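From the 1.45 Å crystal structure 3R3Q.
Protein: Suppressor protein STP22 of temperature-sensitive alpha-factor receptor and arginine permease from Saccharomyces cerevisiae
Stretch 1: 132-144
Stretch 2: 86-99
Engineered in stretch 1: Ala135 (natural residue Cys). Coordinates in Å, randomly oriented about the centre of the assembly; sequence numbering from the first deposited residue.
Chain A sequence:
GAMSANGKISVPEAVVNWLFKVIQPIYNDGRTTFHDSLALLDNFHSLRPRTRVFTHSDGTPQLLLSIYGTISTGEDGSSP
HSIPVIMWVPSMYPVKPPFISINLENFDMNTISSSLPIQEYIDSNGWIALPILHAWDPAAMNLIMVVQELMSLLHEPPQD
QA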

ATOM      1  N   ILE A 132       6.281   2.080 -10.519  1.00 12.07           N
ATOM      2  CA  ILE A 132       5.969   3.463 -10.188  1.00 12.35           C
ATOM      3  C   ILE A 132       6.945   3.995  -9.140  1.00 12.93           C
ATOM      4  O   ILE A 132       7.232   5.186  -9.110  1.00 14.88           O
ATOM      5  CB  ILE A 132       4.508   3.620  -9.725  1.00 12.17           C
ATOM      6  CG1 ILE A 132       4.104   5.101  -9.666  1.00 13.71           C
ATOM      7  CG2 ILE A 132       4.290   2.943  -8.377  1.00 11.43           C
ATOM      8  CD1 ILE A 132       2.609   5.314  -9.360  1.00 11.22           C
ATOM      9  N   LEU A 133       7.472   3.116  -8.288  1.00 11.28           N
ATOM     10  CA  LEU A 133       8.448   3.529  -7.289  1.00 11.77           C
ATOM     11  C   LEU A 133       9.814   3.841  -7.914  1.00 13.95           C
ATOM     12  O   LEU A 133      10.625   4.542  -7.313  1.00 20.05           O
ATOM     13  CB  LEU A 133       8.586   2.467  -6.189  1.00 13.30           C
ATOM     14  CG  LEU A 133       7.281   2.057  -5.509  1.00 15.47           C
ATOM     15  CD1 LEU A 133       7.549   0.978  -4.460  1.00 18.76           C
ATOM     16  CD2 LEU A 133       6.578   3.255  -4.869  1.00 14.48           C
ATOM     17  N   HIS A 134      10.070   3.326  -9.116  1.00 11.81           N
ATOM     18  CA  HIS A 134      11.324   3.615  -9.818  1.00 11.91           C
ATOM     19  C   HIS A 134      11.197   4.797 -10.766  1.00 15.82           C
ATOM     20  O   HIS A 134      12.151   5.151 -11.470  1.00 20.41           O
ATOM     21  CB  HIS A 134      11.811   2.404 -10.599  1.00 12.10           C
ATOM     22  CG  HIS A 134      12.053   1.215  -9.737  1.00 12.03           C
ATOM     23  ND1 HIS A 134      11.602  -0.048 -10.060  1.00 13.56           N
ATOM     24  CD2 HIS A 134      12.683   1.102  -8.546  1.00 14.13           C
ATOM     25  CE1 HIS A 134      11.954  -0.891  -9.104  1.00 12.11           C
ATOM     26  NE2 HIS A 134      12.604  -0.214  -8.172  1.00 12.16           N
ATOM     27  N   ALA A 135      10.006   5.374 -10.805  1.00  9.90           N
ATOM     28  CA  ALA A 135       9.745   6.571 -11.586  1.00 10.28           C
ATOM     29  C   ALA A 135       8.963   7.552 -10.725  1.00 10.07           C
ATOM     30  O   ALA A 135       8.186   8.344 -11.230  1.00 10.07           O
ATOM     31  CB  ALA A 135       8.958   6.213 -12.832  1.00 11.93           C
ATOM     32  N   TRP A 136       9.179   7.490  -9.419  1.00  9.87           N
ATOM     33  CA  TRP A 136       8.395   8.276  -8.475  1.00  9.63           C
ATOM     34  C   TRP A 136       8.543   9.770  -8.722  1.00  9.16           C
ATOM     35  O   TRP A 136       9.652  10.289  -8.798  1.00 10.75           O
ATOM     36  CB  TRP A 136       8.817   7.922  -7.044  1.00  9.45           C
ATOM     37  CG  TRP A 136       7.987   8.578  -6.024  1.00  8.96           C
ATOM     38  CD1 TRP A 136       8.373   9.567  -5.159  1.00  9.91           C
ATOM     39  CD2 TRP A 136       6.607   8.323  -5.755  1.00  9.67           C
ATOM     40  NE1 TRP A 136       7.317   9.929  -4.368  1.00 11.93           N
ATOM     41  CE2 TRP A 136       6.218   9.185  -4.712  1.00  9.55           C
ATOM     42  CE3 TRP A 136       5.659   7.445  -6.293  1.00 10.18           C
ATOM     43  CZ2 TRP A 136       4.924   9.194  -4.189  1.00 11.76           C
ATOM     44  CZ3 TRP A 136       4.384   7.453  -5.776  1.00 11.40           C
ATOM     45  CH2 TRP A 136       4.024   8.318  -4.730  1.00 10.16           C
ATOM     46  N   ASP A 137       7.405  10.454  -8.820  1.00  9.05           N
ATOM     47  CA  ASP A 137       7.379  11.873  -9.122  1.00  8.74           C
ATOM     48  C   ASP A 137       6.494  12.519  -8.046  1.00  7.93           C
ATOM     49  O   ASP A 137       5.272  12.594  -8.197  1.00  8.68           O
ATOM     50  CB  ASP A 137       6.800  12.051 -10.521  1.00  8.75           C
ATOM     51  CG  ASP A 137       7.007  13.434 -11.075  1.00 10.08           C
ATOM     52  OD1 ASP A 137       7.689  14.265 -10.440  1.00 12.46           O
ATOM     53  OD2 ASP A 137       6.466  13.667 -12.172  1.00  8.11           O
ATOM     54  N   PRO A 138       7.112  12.949  -6.931  1.00  8.13           N
ATOM     55  CA  PRO A 138       6.384  13.400  -5.735  1.00  8.69           C
ATOM     56  C   PRO A 138       5.218  14.345  -6.004  1.00  9.28           C
ATOM     57  O   PRO A 138       4.126  14.143  -5.460  1.00  9.91           O
ATOM     58  CB  PRO A 138       7.467  14.121  -4.935  1.00  9.88           C
ATOM     59  CG  PRO A 138       8.701  13.333  -5.237  1.00 10.79           C
ATOM     60  CD  PRO A 138       8.567  12.887  -6.686  1.00  9.80           C
ATOM     61  N   ALA A 139       5.439  15.368  -6.817  1.00  9.66           N
ATOM     62  CA  ALA A 139       4.416  16.384  -7.008  1.00 12.10           C
ATOM     63  C   ALA A 139       3.182  15.840  -7.735  1.00 10.42           C
ATOM     64  O   ALA A 139       2.065  16.321  -7.522  1.00 10.83           O
ATOM     65  CB  ALA A 139       5.003  17.574  -7.761  1.00 11.92           C
ATOM     66  N   ALA A 140       3.376  14.821  -8.566  1.00  7.92           N
ATOM     67  CA  ALA A 140       2.357  14.402  -9.509  1.00  7.41           C
ATOM     68  C   ALA A 140       1.814  13.002  -9.256  1.00  9.09           C
ATOM     69  O   ALA A 140       1.035  12.481 -10.057  1.00 11.21           O
ATOM     70  CB  ALA A 140       2.904  14.500 -10.929  1.00  9.88           C
ATOM     71  N   MET A 141       2.219  12.396  -8.142  1.00  7.82           N
ATOM     72  CA  MET A 141       1.748  11.056  -7.819  1.00  7.44           C
ATOM     73  C   MET A 141       1.123  11.010  -6.427  1.00  9.06           C
ATOM     74  O   MET A 141       1.219  11.974  -5.669  1.00 11.92           O
ATOM     75  CB  MET A 141       2.903  10.064  -7.956  1.00  7.13           C
ATOM     76  CG  MET A 141       3.407   9.976  -9.400  1.00  8.40           C
ATOM     77  SD  MET A 141       4.634   8.682  -9.559  1.00  8.63           S
ATOM     78  CE  MET A 141       4.830   8.640 -11.333  1.00  7.59           C
ATOM     79  N   ASN A 142       0.486   9.895  -6.088  1.00  6.62           N
ATOM     80  CA  ASN A 142      -0.198   9.789  -4.805  1.00  6.83           C
ATOM     81  C   ASN A 142      -0.354   8.325  -4.399  1.00  9.03           C
ATOM     82  O   ASN A 142       0.143   7.439  -5.088  1.00  8.48           O
ATOM     83  CB  ASN A 142      -1.548  10.518  -4.859  1.00  7.03           C
ATOM     84  CG  ASN A 142      -2.494   9.932  -5.884  1.00  8.96           C
ATOM     85  OD1 ASN A 142      -2.516   8.723  -6.109  1.00 10.77           O
ATOM     86  ND2 ASN A 142      -3.272  10.789  -6.527  1.00 13.73           N
ATOM     87  N   LEU A 143      -0.995   8.078  -3.260  1.00  7.37           N
ATOM     88  CA  LEU A 143      -1.124   6.717  -2.738  1.00  7.71           C
ATOM     89  C   LEU A 143      -2.061   5.866  -3.582  1.00  6.83           C
ATOM     90  O   LEU A 143      -1.827   4.666  -3.768  1.00  8.37           O
ATOM     91  CB  LEU A 143      -1.602   6.749  -1.287  1.00  6.52           C
ATOM     92  CG  LEU A 143      -0.718   7.532  -0.316  1.00  7.67           C
ATOM     93  CD1 LEU A 143      -1.397   7.608   1.041  1.00  9.60           C
ATOM     94  CD2 LEU A 143       0.660   6.882  -0.176  1.00 10.11           C
ATOM     95  N   ILE A 144      -3.123   6.480  -4.095  1.00  7.71           N
ATOM     96  CA  ILE A 144      -4.059   5.757  -4.953  1.00  8.35           C
ATOM     97  C   ILE A 144      -3.349   5.173  -6.176  1.00  8.65           C
ATOM     98  O   ILE A 144      -3.587   4.019  -6.548  1.00  9.38           O
ATOM     99  CB  ILE A 144      -5.213   6.658  -5.395  1.00  9.53           C
ATOM    100  CG1 ILE A 144      -6.143   6.945  -4.216  1.00  8.88           C
ATOM    101  CG2 ILE A 144      -6.004   6.006  -6.522  1.00 12.68           C
ATOM    102  CD1 ILE A 144      -7.088   8.099  -4.465  1.00 13.69           C
TER
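Stretch 2 86-99: IMWVPSMYPVKPPF

Proline-rich segments often pack by offering compact, puckered rings and unpaired carbonyls to an aromatic side chain, and residues 86-99 of STP22 illustrate the principle against residues 132-144. The nearest CA pairs, Leu133-Pro97 (6.8 Å), Pro138-Val95 (5.0 Å) and Leu143-Pro98 (7.3 Å), do not advance steadily, so no simple parallel or antiparallel register exists. The segment enters as an extended strand, in which Met87, its CA-to-CB bond pointing toward the other stretch, places SD 3.9 Å from Leu143 CD2. Trp88 and Phe99 are joined by two backbone hydrogen bonds (Trp88 N to Phe99 O 2.8 Å, Phe99 N to Trp88 O 2.9 Å). Val89 CG2 lies 4.4 Å from Leu143 CD1. A type I turn from Pro90 to Tyr93 follows, closed by Tyr93 N to Pro90 O at 2.9 Å. Tyr93, with chi1 in t, brings its ring up to two neighbours: CE1 is 3.6 Å from Leu143 CD2 and 4.1 Å from Trp136 CZ2. The cis peptide before Pro94 precedes a hydrogen bond between the stretches, from Trp136 NE1 to Pro94 O (2.8 Å, 159°), near the indole plane. The CA-to-CB bond of Val95 points away, yet its O approaches Pro138 CG at 3.7 Å. Pro97 covers one indole face, its CB 3.7 Å from the centroid of the Trp136 six-membered ring in a CH-pi contact. Finally, Pro98 CG packs 3.7 Å from Leu143 CD2.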

ATOM      1  N   ILE A  86       0.046  -4.424   3.519  1.00  8.63           N
ATOM      2  CA  ILE A  86       0.291  -3.398   4.520  1.00  8.11           C
ATOM      3  C   ILE A  86       1.167  -2.319   3.902  1.00  9.88           C
ATOM      4  O   ILE A  86       2.268  -2.614   3.427  1.00  9.99           O
ATOM      5  CB  ILE A  86       1.017  -3.965   5.740  1.00  9.42           C
ATOM      6  CG1 ILE A  86       0.166  -5.056   6.397  1.00 12.00           C
ATOM      7  CG2 ILE A  86       1.326  -2.850   6.725  1.00 10.79           C
ATOM      8  CD1 ILE A  86       0.841  -5.777   7.548  1.00 16.69           C
ATOM      9  N   MET A  87       0.666  -1.084   3.888  1.00  7.73           N
ATOM     10  CA  MET A  87       1.399   0.078   3.388  1.00  7.21           C
ATOM     11  C   MET A  87       1.882   0.909   4.574  1.00  8.73           C
ATOM     12  O   MET A  87       1.191   1.009   5.595  1.00  9.29           O
ATOM     13  CB  MET A  87       0.481   0.942   2.495  1.00 10.64           C
ATOM     14  CG  MET A  87       0.989   2.369   2.152  1.00 14.82           C
ATOM     15  SD  MET A  87      -0.224   3.396   1.257  1.00 17.26           S
ATOM     16  CE  MET A  87      -0.193   2.605  -0.343  1.00 16.05           C
ATOM     17  N   TRP A  88       3.057   1.511   4.432  1.00  8.13           N
ATOM     18  CA  TRP A  88       3.571   2.431   5.428  1.00  7.53           C
ATOM     19  C   TRP A  88       3.861   3.752   4.749  1.00  8.39           C
ATOM     20  O   TRP A  88       4.503   3.780   3.701  1.00  9.29           O
ATOM     21  CB  TRP A  88       4.883   1.906   5.994  1.00  9.58           C
ATOM     22  CG  TRP A  88       4.765   0.621   6.728  1.00  9.56           C
ATOM     23  CD1 TRP A  88       4.725  -0.643   6.187  1.00  9.71           C
ATOM     24  CD2 TRP A  88       4.709   0.451   8.146  1.00  9.10           C
ATOM     25  NE1 TRP A  88       4.642  -1.578   7.191  1.00 11.38           N
ATOM     26  CE2 TRP A  88       4.629  -0.932   8.400  1.00 10.76           C
ATOM     27  CE3 TRP A  88       4.719   1.340   9.231  1.00 10.68           C
ATOM     28  CZ2 TRP A  88       4.569  -1.451   9.694  1.00 13.22           C
ATOM     29  CZ3 TRP A  88       4.667   0.823  10.509  1.00 11.55           C
ATOM     30  CH2 TRP A  88       4.588  -0.560  10.732  1.00 13.42           C
ATOM     31  N   VAL A  89       3.381   4.846   5.333  1.00  7.29           N
ATOM     32  CA  VAL A  89       3.611   6.161   4.747  1.00  6.99           C
ATOM     33  C   VAL A  89       4.812   6.816   5.450  1.00  6.81           C
ATOM     34  O   VAL A  89       4.751   7.102   6.641  1.00  7.55           O
ATOM     35  CB  VAL A  89       2.360   7.049   4.865  1.00  7.39           C
ATOM     36  CG1 VAL A  89       2.557   8.339   4.080  1.00  8.73           C
ATOM     37  CG2 VAL A  89       1.133   6.302   4.348  1.00 10.17           C
ATOM     38  N   PRO A  90       5.907   7.034   4.721  1.00  6.91           N
ATOM     39  CA  PRO A  90       7.088   7.615   5.367  1.00  7.75           C
ATOM     40  C   PRO A  90       6.888   9.087   5.747  1.00  7.30           C
ATOM     41  O   PRO A  90       6.087   9.814   5.139  1.00  7.71           O
ATOM     42  CB  PRO A  90       8.172   7.483   4.285  1.00  8.85           C
ATOM     43  CG  PRO A  90       7.400   7.594   2.996  1.00 10.82           C
ATOM     44  CD  PRO A  90       6.119   6.821   3.273  1.00  8.49           C
ATOM     45  N   SER A  91       7.647   9.534   6.744  1.00  8.33           N
ATOM     46  CA  SER A  91       7.454  10.869   7.281  1.00  8.31           C
ATOM     47  C   SER A  91       7.715  11.981   6.257  1.00  8.47           C
ATOM     48  O   SER A  91       7.211  13.096   6.407  1.00  8.96           O
ATOM     49  CB  SER A  91       8.297  11.062   8.551  1.00  7.96           C
ATOM     50  OG  SER A  91       9.678  10.862   8.280  1.00  9.60           O
ATOM     51  N   MET A  92       8.484  11.678   5.211  1.00  8.71           N
ATOM     52  CA  MET A  92       8.756  12.652   4.154  1.00  8.26           C
ATOM     53  C   MET A  92       7.812  12.566   2.959  1.00 10.53           C
ATOM     54  O   MET A  92       8.054  13.213   1.940  1.00 10.91           O
ATOM     55  CB  MET A  92      10.206  12.539   3.673  1.00 12.14           C
ATOM     56  CG  MET A  92      11.205  13.099   4.670  1.00 14.10           C
ATOM     57  SD  MET A  92      11.032  14.885   4.886  1.00 20.97           S
ATOM     58  CE  MET A  92      11.396  15.470   3.232  1.00 25.93           C
ATOM     59  N   TYR A  93       6.746  11.778   3.074  1.00  8.05           N
ATOM     60  CA  TYR A  93       5.743  11.703   2.002  1.00  9.28           C
ATOM     61  C   TYR A  93       5.282  13.118   1.611  1.00  8.13           C
ATOM     62  O   TYR A  93       5.029  13.934   2.485  1.00  8.52           O
ATOM     63  CB  TYR A  93       4.546  10.838   2.441  1.00  8.94           C
ATOM     64  CG  TYR A  93       3.510  10.710   1.358  1.00  7.32           C
ATOM     65  CD1 TYR A  93       3.679   9.815   0.322  1.00  7.49           C
ATOM     66  CD2 TYR A  93       2.374  11.524   1.352  1.00  7.45           C
ATOM     67  CE1 TYR A  93       2.753   9.717  -0.694  1.00  6.97           C
ATOM     68  CE2 TYR A  93       1.432  11.435   0.337  1.00  6.91           C
ATOM     69  CZ  TYR A  93       1.638  10.529  -0.687  1.00  6.32           C
ATOM     70  OH  TYR A  93       0.728  10.416  -1.718  1.00  6.58           O
ATOM     71  N   PRO A  94       5.147  13.420   0.306  1.00  7.91           N
ATOM     72  CA  PRO A  94       5.267  12.556  -0.870  1.00  8.61           C
ATOM     73  C   PRO A  94       6.646  12.565  -1.510  1.00  8.97           C
ATOM     74  O   PRO A  94       6.786  11.971  -2.579  1.00 10.99           O
ATOM     75  CB  PRO A  94       4.264  13.181  -1.839  1.00 10.75           C
ATOM     76  CG  PRO A  94       4.383  14.639  -1.556  1.00  8.99           C
ATOM     77  CD  PRO A  94       4.542  14.723  -0.043  1.00 10.00           C
ATOM     78  N   VAL A  95       7.632  13.217  -0.906  1.00  8.92           N
ATOM     79  CA  VAL A  95       8.984  13.182  -1.455  1.00  9.40           C
ATOM     80  C   VAL A  95       9.484  11.747  -1.497  1.00 10.65           C
ATOM     81  O   VAL A  95      10.124  11.322  -2.458  1.00 13.47           O
ATOM     82  CB  VAL A  95       9.940  14.058  -0.638  1.00 10.69           C
ATOM     83  CG1 VAL A  95      11.361  13.949  -1.182  1.00 14.86           C
ATOM     84  CG2 VAL A  95       9.472  15.503  -0.668  1.00 14.59           C
ATOM     85  N   LYS A  96       9.184  11.001  -0.443  1.00  9.99           N
ATOM     86  CA  LYS A  96       9.433   9.571  -0.417  1.00 11.41           C
ATOM     87  C   LYS A  96       8.117   8.835  -0.575  1.00 11.76           C
ATOM     88  O   LYS A  96       7.117   9.215   0.030  1.00 11.13           O
ATOM     89  CB  LYS A  96      10.081   9.183   0.906  1.00 12.14           C
ATOM     90  CG  LYS A  96      11.441   9.838   1.115  1.00 17.09           C
ATOM     91  CD  LYS A  96      12.198   9.209   2.273  1.00 27.67           C
ATOM     92  CE  LYS A  96      13.572   9.842   2.432  1.00 37.88           C
ATOM     93  NZ  LYS A  96      14.367   9.182   3.505  1.00 39.16           N
ATOM     94  N   PRO A  97       8.108   7.772  -1.383  1.00  8.71           N
ATOM     95  CA  PRO A  97       6.874   7.028  -1.633  1.00 10.51           C
ATOM     96  C   PRO A  97       6.557   6.069  -0.489  1.00  9.97           C
ATOM     97  O   PRO A  97       7.436   5.779   0.337  1.00 10.65           O
ATOM     98  CB  PRO A  97       7.216   6.224  -2.890  1.00 12.26           C
ATOM     99  CG  PRO A  97       8.663   5.963  -2.755  1.00 13.95           C
ATOM    100  CD  PRO A  97       9.241   7.225  -2.154  1.00 13.47           C
ATOM    101  N   PRO A  98       5.326   5.552  -0.451  1.00 10.35           N
ATOM    102  CA  PRO A  98       4.973   4.544   0.550  1.00 10.04           C
ATOM    103  C   PRO A  98       5.771   3.254   0.379  1.00  9.97           C
ATOM    104  O   PRO A  98       6.186   2.925  -0.740  1.00 12.85           O
ATOM    105  CB  PRO A  98       3.498   4.267   0.250  1.00 12.13           C
ATOM    106  CG  PRO A  98       3.368   4.565  -1.221  1.00 11.33           C
ATOM    107  CD  PRO A  98       4.227   5.786  -1.401  1.00 12.67           C
ATOM    108  N   PHE A  99       5.999   2.566   1.495  1.00 10.36           N
ATOM    109  CA  PHE A  99       6.469   1.180   1.511  1.00 11.48           C
ATOM    110  C   PHE A  99       5.246   0.287   1.392  1.00 10.28           C
ATOM    111  O   PHE A  99       4.236   0.545   2.042  1.00 11.19           O
ATOM    112  CB  PHE A  99       7.112   0.822   2.852  1.00 14.26           C
ATOM    113  CG  PHE A  99       8.314   1.640   3.224  1.00 15.48           C
ATOM    114  CD1 PHE A  99       9.559   1.346   2.691  1.00 17.75           C
ATOM    115  CD2 PHE A  99       8.213   2.645   4.166  1.00 17.80           C
ATOM    116  CE1 PHE A  99      10.670   2.072   3.059  1.00 19.14           C
ATOM    117  CE2 PHE A  99       9.326   3.380   4.545  1.00 19.07           C
ATOM    118  CZ  PHE A  99      10.556   3.092   3.990  1.00 13.67           C
TER